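Local atomic coordinates of exopolyphosphatase (Aquifex aeolicus, PDB entry 1T6C), a protein that probably hydrolyses phosphoanhydride bonds of polyphosphate or guanosine pentaphosphate, as a calcium-binding member of the actin-like Ppx/GppA phosphatase family. Residues I28-D33 with S37-R42; G214-L219 with G279-T284; A220-N225 with K245-T250. All blocks are in the same frame, centred on the assembly; numbering follows the deposited sequence. Where two conformers were deposited one is given.

Contact 1: I28-D33 with S37-R42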
loop_
_atom_site.group_PDB
_atom_site.type_symbol
_atom_site.label_atom_id
_atom_site.label_comp_id
_atom_site.label_asym_id
_atom_site.label_seq_id
_atom_site.Cartn_x
_atom_site.Cartn_y
_atom_site.Cartn_z
ATOM N N ILE A 28 -8.025 -0.282 14.353
ATOM C CA ILE A 28 -9.218 -0.787 15.026
ATOM C C ILE A 28 -10.399 -0.071 14.411
ATOM O O ILE A 28 -10.362 1.155 14.261
ATOM C CB ILE A 28 -9.210 -0.569 16.546
ATOM C CG1 ILE A 28 -7.978 -1.207 17.211
ATOM C CG2 ILE A 28 -10.478 -1.139 17.153
ATOM C CD1 ILE A 28 -7.919 -1.077 18.723
ATOM N N ALA A 29 -11.438 -0.828 14.062
ATOM C CA ALA A 29 -12.635 -0.261 13.457
ATOM C C ALA A 29 -13.849 -0.779 14.211
ATOM O O ALA A 29 -13.797 -1.840 14.838
ATOM C CB ALA A 29 -12.708 -0.621 12.040
ATOM N N GLN A 30 -14.929 -0.012 14.158
ATOM C CA GLN A 30 -16.249 -0.528 14.558
ATOM C C GLN A 30 -17.085 -0.776 13.328
ATOM O O GLN A 30 -16.964 -0.061 12.345
ATOM C CB GLN A 30 -16.944 0.450 15.511
ATOM C CG GLN A 30 -17.248 1.797 14.958
ATOM C CD GLN A 30 -18.452 2.480 15.646
ATOM O OE1 GLN A 30 -19.342 3.051 14.965
ATOM N NE2 GLN A 30 -18.477 2.427 16.978
ATOM N N ILE A 31 -17.917 -1.814 13.373
ATOM C CA ILE A 31 -18.897 -2.035 12.342
ATOM C C ILE A 31 -20.280 -1.832 12.979
ATOM O O ILE A 31 -20.590 -2.450 13.989
ATOM C CB ILE A 31 -18.737 -3.424 11.675
ATOM C CG1 ILE A 31 -19.841 -3.658 10.639
ATOM C CG2 ILE A 31 -18.766 -4.500 12.665
ATOM C CD1 ILE A 31 -19.524 -3.147 9.239
ATOM N N LYS A 32 -21.059 -0.934 12.396
ATOM C CA LYS A 32 -22.375 -0.553 12.918
ATOM C C LYS A 32 -23.340 -0.484 11.728
ATOM O O LYS A 32 -23.190 0.381 10.901
ATOM C CB LYS A 32 -22.241 0.811 13.602
ATOM C CG LYS A 32 -23.537 1.503 14.095
ATOM C CD LYS A 32 -23.153 2.844 14.710
ATOM C CE LYS A 32 -24.313 3.788 14.865
ATOM N NZ LYS A 32 -23.940 4.836 15.862
ATOM N N ASP A 33 -24.297 -1.405 11.648
ATOM C CA ASP A 33 -25.225 -1.508 10.509
ATOM C C ASP A 33 -24.505 -1.521 9.151
ATOM O O ASP A 33 -24.832 -0.749 8.236
ATOM C CB ASP A 33 -26.244 -0.377 10.564
ATOM C CG ASP A 33 -27.036 -0.385 11.849
ATOM O OD1 ASP A 33 -27.282 -1.501 12.376
ATOM O OD2 ASP A 33 -27.414 0.668 12.410
ATOM N N SER A 37 -16.152 2.125 10.556
ATOM C CA SER A 37 -15.496 3.382 10.879
ATOM C C SER A 37 -14.251 3.071 11.678
ATOM O O SER A 37 -14.312 2.254 12.606
ATOM C CB SER A 37 -16.421 4.244 11.738
ATOM O OG SER A 37 -17.683 4.449 11.119
ATOM N N ILE A 38 -13.145 3.731 11.342
ATOM C CA ILE A 38 -11.888 3.529 12.042
ATOM C C ILE A 38 -11.916 4.351 13.314
ATOM O O ILE A 38 -12.165 5.551 13.267
ATOM C CB ILE A 38 -10.697 4.012 11.145
ATOM C CG1 ILE A 38 -10.802 3.462 9.711
ATOM C CG2 ILE A 38 -9.381 3.653 11.790
ATOM C CD1 ILE A 38 -11.082 1.990 9.615
ATOM N N ILE A 39 -11.632 3.714 14.440
ATOM C CA ILE A 39 -11.663 4.364 15.747
ATOM C C ILE A 39 -10.320 4.452 16.462
ATOM O O ILE A 39 -10.172 5.201 17.420
ATOM C CB ILE A 39 -12.724 3.693 16.642
ATOM C CG1 ILE A 39 -12.379 2.221 16.909
ATOM C CG2 ILE A 39 -14.105 3.813 15.973
ATOM C CD1 ILE A 39 -13.207 1.600 17.976
ATOM N N LEU A 40 -9.335 3.691 15.997
ATOM C CA LEU A 40 -8.004 3.807 16.538
ATOM C C LEU A 40 -6.979 3.334 15.531
ATOM O O LEU A 40 -7.183 2.346 14.870
ATOM C CB LEU A 40 -7.855 3.024 17.833
ATOM C CG LEU A 40 -6.619 3.441 18.628
ATOM C CD1 LEU A 40 -6.993 4.547 19.611
ATOM C CD2 LEU A 40 -6.057 2.296 19.361
ATOM N N GLU A 41 -5.874 4.063 15.436
ATOM C CA GLU A 41 -4.734 3.647 14.630
ATOM C C GLU A 41 -3.475 3.918 15.408
ATOM O O GLU A 41 -3.381 4.967 16.065
ATOM C CB GLU A 41 -4.671 4.409 13.299
ATOM C CG GLU A 41 -5.833 4.081 12.385
ATOM C CD GLU A 41 -6.008 5.065 11.268
ATOM O OE1 GLU A 41 -6.410 6.226 11.561
ATOM O OE2 GLU A 41 -5.791 4.666 10.095
ATOM N N ARG A 42 -2.519 2.986 15.351
ATOM C CA ARG A 42 -1.172 3.198 15.878
ATOM C C ARG A 42 -0.135 2.739 14.863
ATOM O O ARG A 42 -0.369 1.856 14.030
ATOM C CB ARG A 42 -0.934 2.403 17.175
ATOM C CG ARG A 42 -1.747 2.827 18.337
ATOM C CD ARG A 42 -1.308 4.184 18.883
ATOM N NE ARG A 42 -2.061 4.619 20.050
ATOM C CZ ARG A 42 -3.179 5.333 20.001
ATOM N NH1 ARG A 42 -3.662 5.690 18.837
ATOM N NH2 ARG A 42 -3.800 5.703 21.110
HETATM O O HOH W 1 -19.412 2.624 11.941
#
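The carboxamide of Gln30 reaches Ser37 through one water, which donates to Gln30 OE1 at 3.1 Å and accepts from Ser37 OG. Ser37 was modelled in two conformers, so the bridge is doubtful. The other flat group, the guanidinium of Arg42, has Leu40 CD2 over one face, toward its rim, while NH1 bonds to Glu41 O. Backbone geometry identifies a beta hairpin, strands 23-32 and 35-45, at the edge of the N-terminal sheet. Gln30 and Ser37 form a hydrogen-bonded antiparallel pair (Gln30 N to Ser37 O, 2.8 Å), and Ala29 and Ile38 a non-hydrogen-bonded one. A classic beta bulge then sets Ile39 and Leu40 opposite Ile28, whose O accepts from Ile39 N at 2.9 Å and, in a longer bond that bends more at the carbonyl, from Leu40 N at 3.2 Å. With CG1 between its backbone N and carbonyl carbon (chi1 63°), Ile39 lays CG1 3.9 Å from Ile28 CG2; Ile28 CD1 meets Leu40 CD2 alongside. Helix 60-79 packs on Leu40 through Leu76. The chemistry therefore divides: apolar branches accompany the Ile28 carbonyl that accepts two N-H groups at the bulge, whereas polar side chains lie toward the turn.

Contact 2: G214-L219 with G279-T284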
loop_
_atom_site.group_PDB
_atom_site.type_symbol
_atom_site.label_atom_id
_atom_site.label_comp_id
_atom_site.label_asym_id
_atom_site.label_seq_id
_atom_site.Cartn_x
_atom_site.Cartn_y
_atom_site.Cartn_z
ATOM N N GLY A 214 0.868 5.521 -1.473
ATOM C CA GLY A 214 1.380 6.821 -1.098
ATOM C C GLY A 214 1.627 7.772 -2.237
ATOM O O GLY A 214 1.459 8.994 -2.105
ATOM N N THR A 215 2.027 7.232 -3.381
ATOM C CA THR A 215 2.219 8.075 -4.541
ATOM C C THR A 215 0.900 8.696 -5.009
ATOM O O THR A 215 0.805 9.909 -5.167
ATOM C CB THR A 215 2.865 7.286 -5.696
ATOM O OG1 THR A 215 4.157 6.778 -5.281
ATOM C CG2 THR A 215 3.098 8.242 -6.856
ATOM N N ILE A 216 -0.085 7.850 -5.253
ATOM C CA ILE A 216 -1.319 8.329 -5.884
ATOM C C ILE A 216 -2.178 9.211 -4.955
ATOM O O ILE A 216 -2.828 10.167 -5.407
ATOM C CB ILE A 216 -2.088 7.151 -6.519
ATOM C CG1 ILE A 216 -3.021 7.667 -7.621
ATOM C CG2 ILE A 216 -2.781 6.339 -5.464
ATOM C CD1 ILE A 216 -2.309 8.110 -8.886
ATOM N N THR A 217 -2.157 8.957 -3.650
ATOM C CA THR A 217 -2.899 9.810 -2.737
ATOM C C THR A 217 -2.192 11.154 -2.595
ATOM O O THR A 217 -2.841 12.175 -2.465
ATOM C CB THR A 217 -3.118 9.186 -1.337
ATOM O OG1 THR A 217 -1.877 8.711 -0.784
ATOM C CG2 THR A 217 -4.032 7.964 -1.428
ATOM N N THR A 218 -0.864 11.162 -2.604
ATOM C CA THR A 218 -0.133 12.435 -2.625
ATOM C C THR A 218 -0.441 13.207 -3.881
ATOM O O THR A 218 -0.696 14.404 -3.811
ATOM C CB THR A 218 1.357 12.197 -2.501
ATOM O OG1 THR A 218 1.628 11.571 -1.237
ATOM C CG2 THR A 218 2.105 13.513 -2.502
ATOM N N LEU A 219 -0.493 12.522 -5.029
ATOM C CA LEU A 219 -0.844 13.179 -6.292
ATOM C C LEU A 219 -2.233 13.793 -6.252
ATOM O O LEU A 219 -2.428 14.940 -6.660
ATOM C CB LEU A 219 -0.738 12.190 -7.455
ATOM C CG LEU A 219 0.445 12.146 -8.384
ATOM C CD1 LEU A 219 -0.029 11.606 -9.711
ATOM C CD2 LEU A 219 1.143 13.475 -8.588
ATOM N N GLY A 279 5.176 7.646 -12.595
ATOM C CA GLY A 279 5.353 6.999 -13.892
ATOM C C GLY A 279 4.647 5.668 -14.031
ATOM O O GLY A 279 4.092 5.359 -15.108
ATOM N N ILE A 280 4.615 4.885 -12.950
ATOM C CA ILE A 280 3.918 3.625 -12.963
ATOM C C ILE A 280 2.452 3.870 -13.275
ATOM O O ILE A 280 1.868 3.174 -14.092
ATOM C CB ILE A 280 4.050 2.859 -11.603
ATOM C CG1 ILE A 280 5.467 2.338 -11.429
ATOM C CG2 ILE A 280 2.990 1.720 -11.541
ATOM C CD1 ILE A 280 5.705 1.752 -10.044
ATOM N N PHE A 281 1.845 4.836 -12.615
ATOM C CA PHE A 281 0.413 5.102 -12.852
ATOM C C PHE A 281 0.181 5.698 -14.218
ATOM O O PHE A 281 -0.822 5.365 -14.858
ATOM C CB PHE A 281 -0.142 6.012 -11.772
ATOM C CG PHE A 281 -0.329 5.300 -10.461
ATOM C CD1 PHE A 281 0.631 5.389 -9.464
ATOM C CD2 PHE A 281 -1.420 4.478 -10.262
ATOM C CE1 PHE A 281 0.472 4.680 -8.294
ATOM C CE2 PHE A 281 -1.560 3.757 -9.083
ATOM C CZ PHE A 281 -0.638 3.874 -8.116
ATOM N N LEU A 282 1.085 6.549 -14.688
ATOM C CA LEU A 282 0.914 7.204 -16.009
ATOM C C LEU A 282 0.968 6.122 -17.093
ATOM O O LEU A 282 0.069 6.025 -17.957
ATOM C CB LEU A 282 2.010 8.263 -16.197
ATOM C CG LEU A 282 1.899 9.069 -17.487
ATOM C CD1 LEU A 282 0.671 9.988 -17.411
ATOM C CD2 LEU A 282 3.211 9.836 -17.662
ATOM N N LYS A 283 2.015 5.293 -17.070
ATOM C CA LYS A 283 2.147 4.207 -18.031
ATOM C C LYS A 283 1.009 3.185 -17.915
ATOM O O LYS A 283 0.558 2.638 -18.917
ATOM C CB LYS A 283 3.554 3.559 -17.975
ATOM C CG LYS A 283 3.815 2.471 -19.016
ATOM C CD LYS A 283 3.748 2.934 -20.478
ATOM C CE LYS A 283 4.895 3.852 -20.865
ATOM N NZ LYS A 283 4.898 4.060 -22.382
ATOM N N THR A 284 0.506 2.950 -16.710
ATOM C CA THR A 284 -0.608 2.029 -16.519
ATOM C C THR A 284 -1.831 2.527 -17.306
ATOM O O THR A 284 -2.461 1.765 -18.035
ATOM C CB THR A 284 -0.961 1.903 -15.027
ATOM O OG1 THR A 284 0.079 1.157 -14.360
ATOM C CG2 THR A 284 -2.227 1.110 -14.824
#
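Ile216 lies across one face of the Phe281 ring, joining two helices that both belong to the connection between the parallel neighbours 208-212 and 292-296 in the C-terminal sheet of this actin-like fold. The interface is small, 145 Å² in all, yet its three touching residues are buried. Along helix 214-223 the first to touch is Thr215, whose CB stands obliquely to the Phe281 ring, 4.4 Å from CE1; its OG1 is hydrogen-bonded to Gln145 OE1, beside the calcium ligands Asp144 and Gly146. The Phe281 side chain is itself about 9 Å from the calcium ion, too far to coordinate it. Ile216 makes the main contact. CG1 is swung nearly anti to the backbone N (chi1 -157°), which carries CD1 along the ring: CD1 sits 3.8 Å from Phe281 CG, while CB is 3.9 Å from Phe281 CZ. Measured to the ring centroid, CD1 is at 4.0 Å and 19° off the normal, a CH-pi contact. Leu293 of strand 292-296 touches both Ile216 and Phe281, so the sheet backs the pair. Without the ring, with an alanine at Phe281, Ile216 CD1 is likely to lose its aromatic face and be freer to turn, and a gap would probably open beside it. Further along, Thr218 places OG1 2.7 Å from Gly214 O, a bond within the helix close to the line of that C=O bond (163°); the same carbonyl also accepts from Thr218 N. Leu219 ends the segment, its side chain resting on Ile278 and Trp247, and its N bonded to Thr215 O at 2.9 Å.

Contact 3: A220-N225 with K245-T250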
loop_
_atom_site.group_PDB
_atom_site.type_symbol
_atom_site.label_atom_id
_atom_site.label_comp_id
_atom_site.label_asym_id
_atom_site.label_seq_id
_atom_site.Cartn_x
_atom_site.Cartn_y
_atom_site.Cartn_z
ATOM N N ALA A 220 -3.199 13.058 -5.695
ATOM C CA ALA A 220 -4.544 13.568 -5.554
ATOM C C ALA A 220 -4.574 14.797 -4.661
ATOM O O ALA A 220 -5.221 15.797 -4.998
ATOM C CB ALA A 220 -5.479 12.484 -5.030
ATOM N N ALA A 221 -3.863 14.777 -3.537
ATOM C CA ALA A 221 -3.789 15.945 -2.664
ATOM C C ALA A 221 -3.168 17.131 -3.391
ATOM O O ALA A 221 -3.607 18.254 -3.239
ATOM C CB ALA A 221 -2.985 15.620 -1.400
ATOM N N LEU A 222 -2.120 16.898 -4.168
ATOM C CA LEU A 222 -1.506 17.977 -4.952
ATOM C C LEU A 222 -2.477 18.542 -6.000
ATOM O O LEU A 222 -2.683 19.784 -6.074
ATOM C CB LEU A 222 -0.208 17.471 -5.609
ATOM C CG LEU A 222 0.950 17.123 -4.679
ATOM C CD1 LEU A 222 2.068 16.460 -5.454
ATOM C CD2 LEU A 222 1.475 18.367 -3.979
ATOM N N GLU A 223 -3.106 17.660 -6.767
ATOM C CA GLU A 223 -4.017 18.090 -7.851
ATOM C C GLU A 223 -5.185 18.923 -7.335
ATOM O O GLU A 223 -5.530 19.950 -7.922
ATOM C CB GLU A 223 -4.518 16.892 -8.637
ATOM C CG GLU A 223 -5.506 17.247 -9.729
ATOM C CD GLU A 223 -4.941 18.152 -10.798
ATOM O OE1 GLU A 223 -3.701 18.209 -10.987
ATOM O OE2 GLU A 223 -5.743 18.830 -11.457
ATOM N N TYR A 224 -5.733 18.513 -6.195
ATOM C CA TYR A 224 -6.929 19.091 -5.640
ATOM C C TYR A 224 -6.674 20.069 -4.500
ATOM O O TYR A 224 -7.621 20.502 -3.851
ATOM C CB TYR A 224 -7.907 17.982 -5.267
ATOM C CG TYR A 224 -8.422 17.307 -6.520
ATOM C CD1 TYR A 224 -9.271 17.992 -7.391
ATOM C CD2 TYR A 224 -7.976 16.033 -6.906
ATOM C CE1 TYR A 224 -9.725 17.386 -8.572
ATOM C CE2 TYR A 224 -8.432 15.436 -8.083
ATOM C CZ TYR A 224 -9.311 16.112 -8.903
ATOM O OH TYR A 224 -9.741 15.562 -10.091
ATOM N N ASN A 225 -5.414 20.459 -4.293
ATOM C CA ASN A 225 -5.076 21.493 -3.305
ATOM C C ASN A 225 -5.541 21.155 -1.915
ATOM O O ASN A 225 -6.090 21.998 -1.201
ATOM C CB ASN A 225 -5.653 22.853 -3.724
ATOM C CG ASN A 225 -5.188 23.280 -5.074
ATOM O OD1 ASN A 225 -3.998 23.367 -5.306
ATOM N ND2 ASN A 225 -6.132 23.559 -5.980
ATOM N N LYS A 245 0.079 13.131 -16.134
ATOM C CA LYS A 245 1.194 13.513 -17.018
ATOM C C LYS A 245 1.788 14.862 -16.610
ATOM O O LYS A 245 3.014 15.032 -16.536
ATOM C CB LYS A 245 0.755 13.566 -18.495
ATOM C CG LYS A 245 1.922 13.816 -19.440
ATOM C CD LYS A 245 1.523 14.060 -20.871
ATOM C CE LYS A 245 2.737 14.423 -21.731
ATOM N NZ LYS A 245 3.296 15.770 -21.417
ATOM N N LYS A 246 0.940 15.826 -16.320
ATOM C CA LYS A 246 1.429 17.147 -15.942
ATOM C C LYS A 246 2.222 17.106 -14.637
ATOM O O LYS A 246 3.260 17.770 -14.526
ATOM C CB LYS A 246 0.293 18.155 -15.920
ATOM C CG LYS A 246 -0.055 18.579 -17.326
ATOM C CD LYS A 246 -1.388 19.311 -17.373
ATOM C CE LYS A 246 -1.255 20.730 -17.901
ATOM N NZ LYS A 246 -2.569 21.435 -17.763
ATOM N N TRP A 247 1.799 16.276 -13.679
ATOM C CA TRP A 247 2.583 16.103 -12.434
ATOM C C TRP A 247 3.908 15.383 -12.666
ATOM O O TRP A 247 4.931 15.711 -12.033
ATOM C CB TRP A 247 1.756 15.402 -11.340
ATOM C CG TRP A 247 0.788 16.335 -10.721
ATOM C CD1 TRP A 247 -0.553 16.385 -10.917
ATOM C CD2 TRP A 247 1.111 17.450 -9.893
ATOM N NE1 TRP A 247 -1.093 17.452 -10.238
ATOM C CE2 TRP A 247 -0.084 18.122 -9.592
ATOM C CE3 TRP A 247 2.307 17.938 -9.336
ATOM C CZ2 TRP A 247 -0.124 19.250 -8.807
ATOM C CZ3 TRP A 247 2.252 19.048 -8.549
ATOM C CH2 TRP A 247 1.054 19.690 -8.288
ATOM N N PHE A 248 3.912 14.370 -13.531
ATOM C CA PHE A 248 5.155 13.723 -13.916
ATOM C C PHE A 248 6.128 14.748 -14.517
ATOM O O PHE A 248 7.279 14.841 -14.135
ATOM C CB PHE A 248 4.927 12.558 -14.890
ATOM C CG PHE A 248 6.166 11.747 -15.098
ATOM C CD1 PHE A 248 6.441 10.654 -14.288
ATOM C CD2 PHE A 248 7.092 12.098 -16.061
ATOM C CE1 PHE A 248 7.633 9.935 -14.419
ATOM C CE2 PHE A 248 8.235 11.379 -16.207
ATOM C CZ PHE A 248 8.510 10.295 -15.379
ATOM N N ASP A 249 5.632 15.559 -15.434
ATOM C CA ASP A 249 6.462 16.554 -16.084
ATOM C C ASP A 249 6.978 17.626 -15.111
ATOM O O ASP A 249 8.096 18.122 -15.270
ATOM C CB ASP A 249 5.697 17.193 -17.231
ATOM C CG ASP A 249 5.504 16.253 -18.398
ATOM O OD1 ASP A 249 6.163 15.175 -18.503
ATOM O OD2 ASP A 249 4.622 16.518 -19.239
ATOM N N THR A 250 6.205 17.927 -14.074
ATOM C CA THR A 250 6.590 18.875 -13.047
ATOM C C THR A 250 7.713 18.301 -12.218
ATOM O O THR A 250 8.769 18.913 -12.055
ATOM C CB THR A 250 5.360 19.174 -12.167
ATOM O OG1 THR A 250 4.427 19.938 -12.945
ATOM C CG2 THR A 250 5.669 20.035 -10.986
#
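Trp247 meets helix 214-223 in two ways, by its N-H edge and by a ring face. The polar interaction is a single hydrogen bond from Trp247 NE1 to Glu223 OE1, 2.8 Å long with 154° at the hydrogen. OE1 lies near the indole plane and receives the bond on its anti lone pair, the one directed away from OE2, and the carboxylate plane stands almost perpendicular to the ring at 84°. Glu223 gets there by a bend: CG is anti to the backbone N, and chi2 of 62° then folds the carboxylate back toward the indole. Its other oxygen, OE2, accepts from Gln243 NE2, on the same helix as Trp247.

The apolar interaction involves Leu222, one residue earlier. Leu222 CB lies over the six-membered ring, 3.7 Å from Trp247 CZ2 and 3.9 Å from the ring centroid, a CH-pi contact; Leu222 CD1 continues across toward Trp247 CZ3 at 4.0 Å. Phe263 meets the indole edge-to-face and also touches Leu222. Within the segments, the polar bonds belong to the helices themselves: Lys245 NZ forms a salt bridge with Asp249 OD2 at 2.7 Å, and Thr250 OG1 bonds to Lys246 O. Helix 214-223 ends just past the contact in a Schellman motif, with Asn225 at positive phi as C-prime.

The contact joins the C-terminal end of helix 214-223 to the side of helix 241-251, away from the calcium site. The in-plane N-H bond and Leu222 over a face, with Phe263 edge-to-face, probably restrict the indole's rotation, while the negative charge of Glu223 is probably eased by neutral N-H donors from both Trp247 and Gln243.

From the N terminus, contact 1 comes first and closes the shortest loop, the hairpin turn between strands 23-32 and 35-45 of the N-terminal sheet. It is finished long before the others begin, and its centre lies about 28 Å from that of contact 2. Contact 2 opens at 214-219; contact 3 opens directly after it on the same helix, closes at 245-250, and only then does 279-284 close contact 2. The smaller loop thus sits wholly within the larger. Their centres are about 10 Å apart and they touch, Leu219 CD2 lying 3.4 Å from Trp247 CB. Together these two tie helix 214-223 to helices 241-251 and 274-288.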